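Betainyl-CoA thiolase (Pseudomonas putida, PDB 2HLJ) probably acts on betainyl-CoA and related acyl-CoA thioesters as an acyltransferase or thioesterase of the hotdog fold. Local coordinates at residues A4-R9 against W77-I82; L29-Y34 against H94-A99; D41-D46 against C131-L136. All coordinates share one frame; numbering follows the deposited sequence. Where two conformers were deposited one is given.

Contact 1: A4-R9 against W77-I82; sequences ALITYR and WVQTQI
The hydroxyl of Thr80 is gripped twice: its OG1 lies 2.7 Å from OG1 of Thr7 and also bonds the ring nitrogen ND1 of His94 on the next strand. A chi1 of 41° puts Thr7 OG1 between the backbone N and the carbonyl carbon, from where it meets Thr80 OG1; the two side chains cross at about a right angle, with Thr7 CG2 3.7 Å from Thr80 CB. Both residues are buried, and Thr7 also packs on Ala35 of helix 25-43. The backbones run antiparallel, joined by Val78 N to Tyr8 O at 2.8 Å, Thr7 N to Val78 O at 3.1 Å and Thr80 N to Leu5 O at 3.2 Å. On the face that carries Ile6, Arg9, Trp77 and Gln79, Ile6 CD1 stands over the five-membered ring of Trp77, 4.0 Å from its centroid, while the Arg9 side chain runs alongside the indole. A nearly straight bond, 172° at the hydrogen, from Trp77 NE1 to Gln79 OE1, which lies in the ring plane, helps to hold the indole's rotation; Gln79 NE2 in turn packs 3.6 Å from Ala4 CB. Strand 6-11 is thus added as an outer strand to the antiparallel sheet of the hotdog fold.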
loop_
_atom_site.group_PDB
_atom_site.type_symbol
_atom_site.label_atom_id
_atom_site.label_comp_id
_atom_site.label_asym_id
_atom_site.label_seq_id
_atom_site.Cartn_x
_atom_site.Cartn_y
_atom_site.Cartn_z
ATOM N N ALA A 4 -6.820 -18.440 14.552
ATOM C CA ALA A 4 -7.060 -17.191 13.859
ATOM C C ALA A 4 -7.787 -17.365 12.522
ATOM O O ALA A 4 -7.686 -18.396 11.867
ATOM C CB ALA A 4 -5.755 -16.531 13.597
ATOM N N LEU A 5 -8.482 -16.311 12.098
ATOM C CA LEU A 5 -9.096 -16.288 10.791
ATOM C C LEU A 5 -8.035 -16.125 9.688
ATOM O O LEU A 5 -7.353 -15.113 9.647
ATOM C CB LEU A 5 -10.120 -15.143 10.710
ATOM C CG LEU A 5 -10.871 -15.008 9.372
ATOM C CD1 LEU A 5 -11.765 -16.232 9.063
ATOM C CD2 LEU A 5 -11.696 -13.752 9.352
ATOM N N ILE A 6 -7.929 -17.124 8.805
ATOM C CA ILE A 6 -7.122 -17.045 7.583
ATOM C C ILE A 6 -8.050 -16.767 6.387
ATOM O O ILE A 6 -9.001 -17.482 6.151
ATOM C CB ILE A 6 -6.299 -18.336 7.363
ATOM C CG1 ILE A 6 -5.316 -18.512 8.510
ATOM C CG2 ILE A 6 -5.538 -18.296 6.041
ATOM C CD1 ILE A 6 -4.582 -19.804 8.510
ATOM N N THR A 7 -7.769 -15.703 5.645
ATOM C CA THR A 7 -8.650 -15.247 4.579
ATOM C C THR A 7 -8.113 -15.547 3.188
ATOM O O THR A 7 -8.875 -15.587 2.192
ATOM C CB THR A 7 -8.890 -13.758 4.727
ATOM O OG1 THR A 7 -7.677 -13.123 5.077
ATOM C CG2 THR A 7 -9.854 -13.523 5.831
ATOM N N TYR A 8 -6.808 -15.787 3.103
ATOM C CA TYR A 8 -6.164 -15.903 1.797
ATOM C C TYR A 8 -4.839 -16.611 1.922
ATOM O O TYR A 8 -4.113 -16.382 2.871
ATOM C CB TYR A 8 -6.014 -14.516 1.127
ATOM C CG TYR A 8 -5.658 -14.598 -0.343
ATOM C CD1 TYR A 8 -6.608 -14.970 -1.266
ATOM C CD2 TYR A 8 -4.366 -14.340 -0.797
ATOM C CE1 TYR A 8 -6.313 -15.057 -2.604
ATOM C CE2 TYR A 8 -4.053 -14.438 -2.150
ATOM C CZ TYR A 8 -5.040 -14.794 -3.047
ATOM O OH TYR A 8 -4.795 -14.911 -4.413
ATOM N N ARG A 9 -4.557 -17.508 0.980
ATOM C CA ARG A 9 -3.257 -18.181 0.885
ATOM C C ARG A 9 -2.789 -18.160 -0.534
ATOM O O ARG A 9 -3.600 -18.331 -1.456
ATOM C CB ARG A 9 -3.350 -19.659 1.253
ATOM C CG ARG A 9 -4.025 -19.981 2.543
ATOM C CD ARG A 9 -4.121 -21.509 2.673
ATOM N NE ARG A 9 -4.688 -21.936 3.941
ATOM C CZ ARG A 9 -4.004 -22.030 5.085
ATOM N NH1 ARG A 9 -2.703 -21.716 5.152
ATOM N NH2 ARG A 9 -4.634 -22.442 6.186
ATOM N N TRP A 77 0.225 -16.789 3.932
ATOM C CA TRP A 77 -1.192 -16.624 4.195
ATOM C C TRP A 77 -1.460 -15.325 4.923
ATOM O O TRP A 77 -0.575 -14.763 5.589
ATOM C CB TRP A 77 -1.777 -17.813 5.007
ATOM C CG TRP A 77 -1.370 -17.940 6.420
ATOM C CD1 TRP A 77 -1.940 -17.310 7.505
ATOM C CD2 TRP A 77 -0.344 -18.784 6.945
ATOM N NE1 TRP A 77 -1.309 -17.709 8.656
ATOM C CE2 TRP A 77 -0.318 -18.598 8.337
ATOM C CE3 TRP A 77 0.581 -19.667 6.367
ATOM C CZ2 TRP A 77 0.597 -19.256 9.165
ATOM C CZ3 TRP A 77 1.470 -20.325 7.195
ATOM C CH2 TRP A 77 1.484 -20.098 8.573
ATOM N N VAL A 78 -2.713 -14.875 4.814
ATOM C CA VAL A 78 -3.160 -13.663 5.486
ATOM C C VAL A 78 -4.055 -13.983 6.646
ATOM O O VAL A 78 -4.975 -14.780 6.508
ATOM C CB VAL A 78 -3.944 -12.744 4.500
ATOM C CG1 VAL A 78 -4.245 -11.413 5.133
ATOM C CG2 VAL A 78 -3.168 -12.572 3.226
ATOM N N GLN A 79 -3.801 -13.332 7.791
ATOM C CA GLN A 79 -4.738 -13.327 8.907
ATOM C C GLN A 79 -5.442 -11.978 8.955
ATOM O O GLN A 79 -4.857 -10.955 8.660
ATOM C CB GLN A 79 -4.011 -13.622 10.241
ATOM C CG GLN A 79 -3.662 -15.110 10.308
ATOM C CD GLN A 79 -2.794 -15.526 11.456
ATOM O OE1 GLN A 79 -2.132 -16.537 11.345
ATOM N NE2 GLN A 79 -2.771 -14.760 12.552
ATOM N N THR A 80 -6.713 -11.984 9.298
ATOM C CA THR A 80 -7.521 -10.775 9.174
ATOM C C THR A 80 -8.343 -10.602 10.447
ATOM O O THR A 80 -8.957 -11.556 10.923
ATOM C CB THR A 80 -8.430 -10.818 7.968
ATOM O OG1 THR A 80 -7.675 -11.063 6.752
ATOM C CG2 THR A 80 -9.214 -9.525 7.857
ATOM N N GLN A 81 -8.294 -9.408 11.013
ATOM C CA GLN A 81 -9.181 -9.012 12.127
ATOM C C GLN A 81 -10.009 -7.784 11.758
ATOM O O GLN A 81 -9.538 -6.855 11.057
ATOM C CB GLN A 81 -8.389 -8.676 13.359
ATOM C CG GLN A 81 -7.490 -9.764 13.835
ATOM C CD GLN A 81 -6.933 -9.480 15.235
ATOM O OE1 GLN A 81 -7.675 -9.143 16.142
ATOM N NE2 GLN A 81 -5.622 -9.646 15.400
ATOM N N ILE A 82 -11.243 -7.781 12.243
ATOM C CA ILE A 82 -12.137 -6.662 12.093
ATOM C C ILE A 82 -11.956 -5.832 13.359
ATOM O O ILE A 82 -12.213 -6.304 14.455
ATOM C CB ILE A 82 -13.606 -7.143 11.876
ATOM C CG1 ILE A 82 -13.697 -7.866 10.522
ATOM C CG2 ILE A 82 -14.591 -5.969 11.921
ATOM C CD1 ILE A 82 -14.955 -8.656 10.342
HETATM O O HOH W 1 -7.115 -13.377 12.770
#

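Contact 2: L29-Y34 against H94-A99; sequences LLIFSY and HSLHRA
Phe32 lays one face of its ring against CB of His94, a CH-pi contact with that carbon 3.8 Å from the ring centroid and displaced toward the rim, nearest to CD1. The two rings are almost parallel, at 16°, yet the side chains run in opposing senses, so that the rings are offset with little overlap and their centroids are 5.5 Å apart. The far end of the phenyl ring reaches the strand backbone: Leu96 N lies at its edge, in plane, and Phe32 CE1 is 3.8 Å from Leu96 CB. Beyond it Leu96 CD1, on a side chain whose CG is anti to the backbone N (chi1 -169°), meets Ile31 CG2 at 3.9 Å, the two side chains crossing at about a right angle. In the next shell, with ND1 of His94 already engaged by Thr80, NE2 is held by Thr36 OG1, a hydroxyl that also bonds Phe32 O and would limit turning of the imidazole. Val78 packs on Ile31 and Phe32 from strand 75-85. Such seating of the long central helix against the concave face of a curved antiparallel sheet is the hallmark of the hotdog fold.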
loop_
_atom_site.group_PDB
_atom_site.type_symbol
_atom_site.label_atom_id
_atom_site.label_comp_id
_atom_site.label_asym_id
_atom_site.label_seq_id
_atom_site.Cartn_x
_atom_site.Cartn_y
_atom_site.Cartn_z
ATOM N N LEU A 29 0.635 -5.621 -0.533
ATOM C CA LEU A 29 -0.700 -4.999 -0.538
ATOM C C LEU A 29 -1.695 -5.671 -1.481
ATOM O O LEU A 29 -2.866 -5.748 -1.153
ATOM C CB LEU A 29 -0.631 -3.483 -0.786
ATOM C CG LEU A 29 -1.814 -2.643 -0.295
ATOM C CD1 LEU A 29 -1.913 -2.566 1.252
ATOM C CD2 LEU A 29 -1.715 -1.203 -0.861
ATOM N N LEU A 30 -1.245 -6.187 -2.631
ATOM C CA LEU A 30 -2.116 -6.970 -3.490
ATOM C C LEU A 30 -2.657 -8.225 -2.812
ATOM O O LEU A 30 -3.863 -8.540 -2.914
ATOM C CB LEU A 30 -1.418 -7.345 -4.822
ATOM C CG LEU A 30 -2.336 -8.049 -5.808
ATOM C CD1 LEU A 30 -3.539 -7.185 -6.160
ATOM C CD2 LEU A 30 -1.595 -8.500 -7.083
ATOM N N ILE A 31 -1.771 -8.960 -2.145
ATOM C CA ILE A 31 -2.160 -10.159 -1.387
ATOM C C ILE A 31 -3.180 -9.780 -0.326
ATOM O O ILE A 31 -4.205 -10.429 -0.180
ATOM C CB ILE A 31 -0.923 -10.821 -0.712
ATOM C CG1 ILE A 31 0.023 -11.388 -1.753
ATOM C CG2 ILE A 31 -1.345 -11.852 0.333
ATOM C CD1 ILE A 31 1.411 -11.601 -1.209
ATOM N N PHE A 32 -2.939 -8.693 0.398
ATOM C CA PHE A 32 -3.963 -8.212 1.323
ATOM C C PHE A 32 -5.301 -7.791 0.658
ATOM O O PHE A 32 -6.375 -8.022 1.234
ATOM C CB PHE A 32 -3.429 -7.060 2.199
ATOM C CG PHE A 32 -2.304 -7.428 3.132
ATOM C CD1 PHE A 32 -2.196 -8.683 3.719
ATOM C CD2 PHE A 32 -1.408 -6.431 3.543
ATOM C CE1 PHE A 32 -1.176 -8.956 4.624
ATOM C CE2 PHE A 32 -0.362 -6.719 4.376
ATOM C CZ PHE A 32 -0.257 -7.966 4.957
ATOM N N SER A 33 -5.256 -7.216 -0.547
ATOM C CA SER A 33 -6.487 -6.825 -1.299
ATOM C C SER A 33 -7.337 -8.042 -1.621
ATOM O O SER A 33 -8.563 -8.013 -1.507
ATOM C CB SER A 33 -6.137 -6.104 -2.624
ATOM O OG SER A 33 -7.201 -5.277 -3.121
ATOM N N TYR A 34 -6.676 -9.089 -2.073
ATOM C CA TYR A 34 -7.332 -10.347 -2.345
ATOM C C TYR A 34 -7.916 -10.911 -1.060
ATOM O O TYR A 34 -8.987 -11.460 -1.078
ATOM C CB TYR A 34 -6.374 -11.346 -2.942
ATOM C CG TYR A 34 -5.879 -11.044 -4.345
ATOM C CD1 TYR A 34 -6.636 -10.299 -5.253
ATOM C CD2 TYR A 34 -4.675 -11.565 -4.778
ATOM C CE1 TYR A 34 -6.166 -10.046 -6.543
ATOM C CE2 TYR A 34 -4.216 -11.344 -6.060
ATOM C CZ TYR A 34 -4.952 -10.582 -6.939
ATOM O OH TYR A 34 -4.459 -10.359 -8.217
ATOM N N HIS A 94 -4.855 -6.658 8.421
ATOM C CA HIS A 94 -4.323 -7.860 7.816
ATOM C C HIS A 94 -2.884 -8.048 8.265
ATOM O O HIS A 94 -2.147 -7.067 8.436
ATOM C CB HIS A 94 -4.302 -7.748 6.282
ATOM C CG HIS A 94 -5.642 -7.654 5.630
ATOM N ND1 HIS A 94 -6.611 -8.633 5.745
ATOM C CD2 HIS A 94 -6.151 -6.711 4.804
ATOM C CE1 HIS A 94 -7.662 -8.282 5.029
ATOM N NE2 HIS A 94 -7.391 -7.143 4.413
ATOM N N SER A 95 -2.483 -9.296 8.473
ATOM C CA SER A 95 -1.101 -9.632 8.737
ATOM C C SER A 95 -0.690 -10.792 7.809
ATOM O O SER A 95 -1.525 -11.606 7.381
ATOM C CB SER A 95 -0.856 -9.932 10.225
ATOM O OG SER A 95 -1.700 -10.999 10.692
ATOM N N LEU A 96 0.578 -10.805 7.432
ATOM C CA LEU A 96 1.099 -11.789 6.490
ATOM C C LEU A 96 2.011 -12.735 7.223
ATOM O O LEU A 96 2.817 -12.313 8.039
ATOM C CB LEU A 96 1.858 -11.136 5.335
ATOM C CG LEU A 96 2.229 -12.034 4.132
ATOM C CD1 LEU A 96 1.031 -12.479 3.314
ATOM C CD2 LEU A 96 3.260 -11.339 3.257
ATOM N N HIS A 97 1.906 -14.024 6.887
ATOM C CA HIS A 97 2.564 -15.093 7.648
ATOM C C HIS A 97 3.113 -16.173 6.726
ATOM O O HIS A 97 2.643 -16.338 5.578
ATOM C CB HIS A 97 1.549 -15.768 8.602
ATOM C CG HIS A 97 0.848 -14.809 9.519
ATOM N ND1 HIS A 97 1.160 -14.688 10.854
ATOM C CD2 HIS A 97 -0.152 -13.930 9.285
ATOM C CE1 HIS A 97 0.409 -13.745 11.395
ATOM N NE2 HIS A 97 -0.394 -13.261 10.459
ATOM N N ARG A 98 4.079 -16.927 7.263
ATOM C CA ARG A 98 4.588 -18.156 6.640
ATOM C C ARG A 98 4.880 -19.195 7.707
ATOM O O ARG A 98 5.069 -18.852 8.872
ATOM C CB ARG A 98 5.851 -17.899 5.831
ATOM C CG ARG A 98 7.081 -17.520 6.634
ATOM C CD ARG A 98 8.250 -17.286 5.677
ATOM N NE ARG A 98 9.510 -16.937 6.338
ATOM C CZ ARG A 98 10.335 -17.787 6.941
ATOM N NH1 ARG A 98 10.063 -19.083 7.028
ATOM N NH2 ARG A 98 11.453 -17.332 7.483
ATOM N N ALA A 99 4.904 -20.467 7.304
ATOM C CA ALA A 99 5.173 -21.569 8.253
ATOM C C ALA A 99 6.591 -21.499 8.787
ATOM O O ALA A 99 7.534 -21.141 8.059
ATOM C CB ALA A 99 4.936 -22.929 7.575
#

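Contact 3: D41-D46 against C131-L136; sequences DRIGLD and CRLNHL
The C-terminal part of helix 25-43 faces helix 127-138, with the CA atoms of Ile43 and Arg132 5.9 Å apart, and Gly44, at positive phi, is the C-prime residue of a Schellman motif. Ile43 packs both branches against helix 127-138. Its chi1 of 70° sets CG1 between the backbone N and the carbonyl carbon, and with CD1 extended beyond it (chi2 170°) the methyl comes within 3.5 Å of Leu133 CD2. The other branch, CG2, meets Leu136 CD1 at 3.6 Å. An alanine at Ile43 would remove both branches and would probably open a gap facing Leu133 and Leu136. On the polar side the Arg132 chain, extended from CG to NE, brings NH1 to Ile43 O at 3.0 Å. This bond is nearly straight at the hydrogen, 166°, and the oxygen lies in the guanidinium plane, although NH1 stands above the carbonyl plane. A water accepts from the same NH1 and donates to Gly44 O, so the guanidinium is linked to two successive carbonyls. Strand 75-85 backs the leucines through Ile82. The chemistry pairs a cation on a backbone carbonyl with aliphatic carbons that meet on the interior side; near the helix C-terminus that charge probably suits the helix dipole.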
loop_
_atom_site.group_PDB
_atom_site.type_symbol
_atom_site.label_atom_id
_atom_site.label_comp_id
_atom_site.label_asym_id
_atom_site.label_seq_id
_atom_site.Cartn_x
_atom_site.Cartn_y
_atom_site.Cartn_z
ATOM N N ASP A 41 -16.481 -12.188 0.396
ATOM C CA ASP A 41 -17.128 -13.471 0.050
ATOM C C ASP A 41 -17.612 -14.252 1.278
ATOM O O ASP A 41 -18.700 -14.832 1.275
ATOM C CB ASP A 41 -16.201 -14.400 -0.729
ATOM C CG ASP A 41 -15.970 -13.954 -2.135
ATOM O OD1 ASP A 41 -16.848 -13.238 -2.697
ATOM O OD2 ASP A 41 -14.891 -14.321 -2.679
ATOM N N ARG A 42 -16.814 -14.266 2.327
ATOM C CA ARG A 42 -17.182 -15.009 3.533
ATOM C C ARG A 42 -18.427 -14.455 4.186
ATOM O O ARG A 42 -19.260 -15.221 4.679
ATOM C CB ARG A 42 -16.061 -14.967 4.578
ATOM C CG ARG A 42 -14.889 -15.825 4.293
ATOM C CD ARG A 42 -13.969 -15.750 5.489
ATOM N NE ARG A 42 -12.791 -16.600 5.349
ATOM C CZ ARG A 42 -12.617 -17.754 5.988
ATOM N NH1 ARG A 42 -13.516 -18.213 6.853
ATOM N NH2 ARG A 42 -11.516 -18.436 5.768
ATOM N N ILE A 43 -18.548 -13.130 4.232
ATOM C CA ILE A 43 -19.742 -12.553 4.804
ATOM C C ILE A 43 -20.833 -12.327 3.765
ATOM O O ILE A 43 -21.899 -11.872 4.104
ATOM C CB ILE A 43 -19.459 -11.307 5.656
ATOM C CG1 ILE A 43 -19.031 -10.107 4.830
ATOM C CG2 ILE A 43 -18.424 -11.623 6.757
ATOM C CD1 ILE A 43 -18.987 -8.826 5.682
ATOM N N GLY A 44 -20.575 -12.687 2.506
ATOM C CA GLY A 44 -21.585 -12.613 1.443
ATOM C C GLY A 44 -22.023 -11.206 1.127
ATOM O O GLY A 44 -23.157 -10.988 0.750
ATOM N N LEU A 45 -21.118 -10.249 1.215
ATOM C CA LEU A 45 -21.484 -8.848 1.010
ATOM C C LEU A 45 -21.746 -8.615 -0.458
ATOM O O LEU A 45 -20.866 -8.845 -1.285
ATOM C CB LEU A 45 -20.407 -7.905 1.499
ATOM C CG LEU A 45 -20.632 -6.408 1.194
ATOM C CD1 LEU A 45 -21.831 -5.837 1.920
ATOM C CD2 LEU A 45 -19.401 -5.592 1.515
ATOM N N ASP A 46 -22.958 -8.167 -0.764
ATOM C CA ASP A 46 -23.395 -7.901 -2.142
ATOM C C ASP A 46 -23.142 -9.080 -3.074
ATOM O O ASP A 46 -22.824 -8.890 -4.235
ATOM C CB ASP A 46 -22.726 -6.649 -2.682
ATOM C CG ASP A 46 -23.098 -5.409 -1.906
ATOM O OD1 ASP A 46 -24.310 -5.153 -1.702
ATOM O OD2 ASP A 46 -22.176 -4.670 -1.518
ATOM N N CYS A 131 -24.833 -8.666 11.282
ATOM C CA CYS A 131 -24.844 -9.896 12.071
ATOM C C CYS A 131 -23.642 -10.774 11.754
ATOM O O CYS A 131 -23.015 -11.303 12.663
ATOM C CB CYS A 131 -26.156 -10.671 11.894
ATOM S SG CYS A 131 -27.563 -9.860 12.694
ATOM N N ARG A 132 -23.277 -10.905 10.479
ATOM C CA ARG A 132 -22.087 -11.707 10.133
ATOM C C ARG A 132 -20.779 -11.037 10.616
ATOM O O ARG A 132 -19.876 -11.707 11.113
ATOM C CB ARG A 132 -22.052 -11.992 8.635
ATOM C CG ARG A 132 -23.282 -12.753 8.191
ATOM C CD ARG A 132 -23.382 -12.935 6.666
ATOM N NE ARG A 132 -24.622 -13.642 6.365
ATOM C CZ ARG A 132 -25.194 -13.732 5.173
ATOM N NH1 ARG A 132 -24.674 -13.134 4.121
ATOM N NH2 ARG A 132 -26.328 -14.393 5.047
ATOM N N LEU A 133 -20.697 -9.715 10.509
ATOM C CA LEU A 133 -19.556 -8.983 11.038
ATOM C C LEU A 133 -19.429 -9.149 12.562
ATOM O O LEU A 133 -18.340 -9.371 13.087
ATOM C CB LEU A 133 -19.669 -7.481 10.684
ATOM C CG LEU A 133 -19.442 -7.130 9.209
ATOM C CD1 LEU A 133 -19.775 -5.680 8.904
ATOM C CD2 LEU A 133 -18.030 -7.441 8.779
ATOM N N ASN A 134 -20.542 -9.044 13.271
ATOM C CA ASN A 134 -20.516 -9.250 14.729
ATOM C C ASN A 134 -20.089 -10.678 15.092
ATOM O O ASN A 134 -19.359 -10.886 16.066
ATOM C CB ASN A 134 -21.869 -8.949 15.340
ATOM C CG ASN A 134 -22.208 -7.461 15.346
ATOM O OD1 ASN A 134 -21.340 -6.613 15.421
ATOM N ND2 ASN A 134 -23.486 -7.159 15.317
ATOM N N HIS A 135 -20.547 -11.656 14.312
ATOM C CA HIS A 135 -20.163 -13.075 14.517
ATOM C C HIS A 135 -18.635 -13.256 14.425
ATOM O O HIS A 135 -17.988 -13.850 15.305
ATOM C CB HIS A 135 -20.878 -13.937 13.484
ATOM C CG HIS A 135 -20.592 -15.402 13.604
ATOM N ND1 HIS A 135 -21.054 -16.161 14.656
ATOM C CD2 HIS A 135 -19.900 -16.249 12.805
ATOM C CE1 HIS A 135 -20.648 -17.409 14.511
ATOM N NE2 HIS A 135 -19.954 -17.494 13.393
ATOM N N LEU A 136 -18.052 -12.718 13.362
ATOM C CA LEU A 136 -16.588 -12.770 13.166
ATOM C C LEU A 136 -15.817 -12.080 14.270
ATOM O O LEU A 136 -14.811 -12.582 14.768
ATOM C CB LEU A 136 -16.204 -12.146 11.826
ATOM C CG LEU A 136 -16.420 -13.024 10.599
ATOM C CD1 LEU A 136 -16.022 -12.238 9.378
ATOM C CD2 LEU A 136 -15.593 -14.295 10.713
HETATM O O HOH W 2 -25.414 -13.021 1.072
#

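Overall arrangement
Contacts 2 and 3 both use helix 25-43, whereas contact 1 joins two strands of the sheet. Contact 2 is wholly buried and largely apolar, seating the helix on the sheet; contact 1, partly buried, joins its neighbouring strands by backbone bonds. They meet through Thr80 and His94, since strands 75-85 and 89-98 are adjacent. Contact 3 lies at the far end of the helix, about 20 Å from contact 2 between centres, and mixes aliphatic packing with an arginine bonded to a backbone carbonyl directly and to the next one through water. Ile82, beside Leu133 and Leu136, ties it to the strand of contact 1. The polar bonds are concentrated in contact 1, aromatic packing in contact 2, and aliphatic packing in contact 3.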